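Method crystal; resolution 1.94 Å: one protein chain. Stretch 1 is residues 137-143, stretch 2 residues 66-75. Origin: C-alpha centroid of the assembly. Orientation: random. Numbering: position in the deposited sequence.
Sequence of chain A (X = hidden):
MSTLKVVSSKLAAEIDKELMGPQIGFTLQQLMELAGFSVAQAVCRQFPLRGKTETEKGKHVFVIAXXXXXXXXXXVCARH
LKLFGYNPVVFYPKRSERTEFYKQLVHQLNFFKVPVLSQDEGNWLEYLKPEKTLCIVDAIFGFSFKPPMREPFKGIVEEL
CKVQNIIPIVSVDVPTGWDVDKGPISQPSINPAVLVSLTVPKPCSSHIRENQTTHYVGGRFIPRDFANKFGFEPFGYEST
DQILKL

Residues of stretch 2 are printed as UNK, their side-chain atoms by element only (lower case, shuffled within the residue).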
# COMPACT_ATOMS: atom_id res chain seq x y z
N VAL A 137 -3.21 -0.39 -7.18
CA VAL A 137 -2.61 -0.34 -5.86
C VAL A 137 -1.11 -0.35 -6.03
O VAL A 137 -0.52 -1.32 -6.54
CB VAL A 137 -3.01 -1.55 -4.99
CG1 VAL A 137 -2.29 -1.45 -3.64
CG2 VAL A 137 -4.51 -1.58 -4.79
N ASP A 138 -0.49 0.74 -5.58
CA ASP A 138 0.95 0.93 -5.65
C ASP A 138 1.61 0.40 -4.39
O ASP A 138 1.66 1.08 -3.37
CB ASP A 138 1.26 2.43 -5.81
CG ASP A 138 2.71 2.76 -5.50
OD1 ASP A 138 3.59 1.91 -5.79
OD2 ASP A 138 2.97 3.87 -4.98
N ALA A 139 2.10 -0.83 -4.46
CA ALA A 139 2.78 -1.46 -3.33
C ALA A 139 4.20 -1.82 -3.76
O ALA A 139 4.72 -2.88 -3.41
CB ALA A 139 2.02 -2.72 -2.89
N ILE A 140 4.83 -0.93 -4.53
CA ILE A 140 6.19 -1.19 -5.01
C ILE A 140 7.23 -1.04 -3.90
O ILE A 140 7.81 -2.03 -3.47
CB ILE A 140 6.57 -0.26 -6.20
CG1 ILE A 140 5.82 -0.68 -7.46
CG2 ILE A 140 8.05 -0.41 -6.54
CD1 ILE A 140 4.35 -0.52 -7.38
N PHE A 141 7.47 0.19 -3.45
CA PHE A 141 8.45 0.43 -2.38
C PHE A 141 7.88 1.22 -1.22
O PHE A 141 7.09 2.15 -1.41
CB PHE A 141 9.69 1.16 -2.93
CG PHE A 141 10.54 0.32 -3.82
CD1 PHE A 141 11.02 -0.91 -3.39
CD2 PHE A 141 10.86 0.75 -5.10
CE1 PHE A 141 11.80 -1.71 -4.22
CE2 PHE A 141 11.64 -0.04 -5.95
CZ PHE A 141 12.11 -1.27 -5.50
N GLY A 142 8.30 0.85 -0.01
CA GLY A 142 7.84 1.51 1.19
C GLY A 142 8.79 2.55 1.76
O GLY A 142 9.72 2.99 1.09
N PHE A 143 8.58 2.91 3.02
CA PHE A 143 9.41 3.93 3.67
C PHE A 143 10.91 3.66 3.69
O PHE A 143 11.70 4.55 4.01
CB PHE A 143 8.89 4.19 5.10
CG PHE A 143 9.24 3.12 6.09
CD1 PHE A 143 10.51 3.08 6.67
CD2 PHE A 143 8.31 2.16 6.45
CE1 PHE A 143 10.83 2.09 7.61
CE2 PHE A 143 8.61 1.17 7.38
CZ PHE A 143 9.88 1.13 7.96
N UNK A 66 6.03 -4.88 -4.89
CA UNK A 66 7.47 -4.73 -4.94
C UNK A 66 8.15 -5.95 -4.35
O UNK A 66 7.47 -6.85 -3.84
N UNK A 67 9.49 -6.01 -4.37
CA UNK A 67 10.24 -7.15 -3.84
C UNK A 67 10.45 -7.19 -2.33
O UNK A 67 11.08 -8.11 -1.82
c UNK A 67 11.79 -5.57 -4.61
c UNK A 67 11.56 -7.05 -4.60
c UNK A 67 10.40 -4.99 -4.91
N UNK A 68 9.94 -6.20 -1.61
CA UNK A 68 10.13 -6.19 -0.17
C UNK A 68 8.85 -6.15 0.64
O UNK A 68 7.80 -6.62 0.20
N UNK A 69 8.95 -5.57 1.83
CA UNK A 69 7.85 -5.42 2.77
C UNK A 69 6.59 -4.78 2.17
O UNK A 69 5.48 -5.24 2.40
c UNK A 69 8.33 -4.57 3.96
c UNK A 69 7.25 -4.36 5.00
o UNK A 69 6.88 -5.29 5.72
n UNK A 69 6.73 -3.13 5.09
N UNK A 70 6.78 -3.70 1.42
CA UNK A 70 5.66 -2.99 0.80
C UNK A 70 4.89 -3.96 -0.09
O UNK A 70 3.65 -4.02 -0.04
n UNK A 70 4.84 -0.20 -1.29
c UNK A 70 5.13 -0.66 -0.08
o UNK A 70 4.62 -0.20 0.95
c UNK A 70 6.16 -1.79 -0.01
N UNK A 71 5.61 -4.74 -0.89
CA UNK A 71 4.97 -5.71 -1.76
C UNK A 71 4.21 -6.75 -0.96
O UNK A 71 3.13 -7.17 -1.36
N UNK A 72 4.78 -7.16 0.17
CA UNK A 72 4.12 -8.15 1.01
C UNK A 72 2.76 -7.64 1.46
O UNK A 72 1.77 -8.38 1.45
N UNK A 73 2.71 -6.37 1.87
CA UNK A 73 1.46 -5.76 2.32
C UNK A 73 0.46 -5.83 1.17
O UNK A 73 -0.74 -6.03 1.38
o UNK A 73 2.69 -5.13 4.73
c UNK A 73 1.67 -4.29 2.72
c UNK A 73 2.47 -4.14 4.02
o UNK A 73 2.87 -3.00 4.33
N UNK A 74 0.95 -5.65 -0.05
CA UNK A 74 0.08 -5.71 -1.22
C UNK A 74 -0.49 -7.09 -1.46
O UNK A 74 -1.65 -7.23 -1.87
N UNK A 75 0.32 -8.13 -1.23
CA UNK A 75 -0.14 -9.50 -1.42
C UNK A 75 -1.30 -9.82 -0.48
O UNK A 75 -2.25 -10.51 -0.85
c UNK A 75 3.30 -11.39 -1.79
c UNK A 75 1.02 -10.49 -1.19
c UNK A 75 2.25 -10.32 -2.09
c UNK A 75 1.81 -10.39 -3.54
O HOH W 1 8.47 -3.91 -1.60
O HOH W 2 4.16 2.23 -2.41

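Position 66 has backbone atoms and nothing beyond CA. Its N donates a hydrogen bond to Ala 139 O at 2.8 Å. Its CA lies 3.1 Å from Ile 140 O in a CA-H...O contact, and an ideal CB would sit 1.6 Å from that oxygen. The residue is Gly 66.

Position 67 has three side-chain carbons that close a ring onto the backbone N. The ring carbon bonded to N lies 3.6 Å from Phe 141 CE1. Only proline has this ring, so this is Pro 67, and the touching atom is CD. It meets the Phe 141 ring obliquely.

Position 68 again has no side-chain atoms. It makes no direct contact with stretch 1, and there is room for a CB, so the empty site alone identifies Gly 68. It holds the N-cap position of the helix.

Position 69 has two carbons, the second carrying one oxygen and one nitrogen. This is a short amide, Asn 69. It is exposed, and Asn 69 ND2 stays 5.2 Å from Phe 143 CE2, its nearest approach.

Position 70 has the same atoms, but its CA-to-CB bond points toward stretch 1. Its CB is 3.4 Å from Gly 142 N. The side-chain nitrogen lies 3.0 Å from Ala 139 C. The residue is Asn 70. Its ND2 gives a hydrogen bond to water 2 at 2.8 Å, and that water donates to Asp 138 O at 2.9 Å.

Position 71 has no side chain. Its CA lies 3.3 Å from Ala 139 O in a second CA-H...O contact. A CB would clash with Gly 66 O. This is Gly 71.

Position 72 is also bare and has nothing of stretch 1 nearby: Gly 72.

Position 73 has two carbons, the second carrying two oxygens. This carboxylate is Asp 73. It does not touch stretch 1.

Position 74 has no side chain. Its CA packs 3.9 Å from Ala 139 CB, and an ideal CB would come within 2.8 Å of that methyl. It is Gly 74.

Position 75 has four carbons, forked at the second, so it is Leu 75. It points away.

The contact rests on close backbone packing. One direct hydrogen bond, from Gly 66 N to Ala 139 O, joins the stretches. Water 1 adds a bridge: it accepts from Gly 68 N at 2.7 Å and Gly 71 N at 3.1 Å, and donates to Ile 140 O at 2.7 Å. Asn 70 fills the space beside the turn after the strand.

Stretch 2, residues 66-75: GPGNNGGDGL
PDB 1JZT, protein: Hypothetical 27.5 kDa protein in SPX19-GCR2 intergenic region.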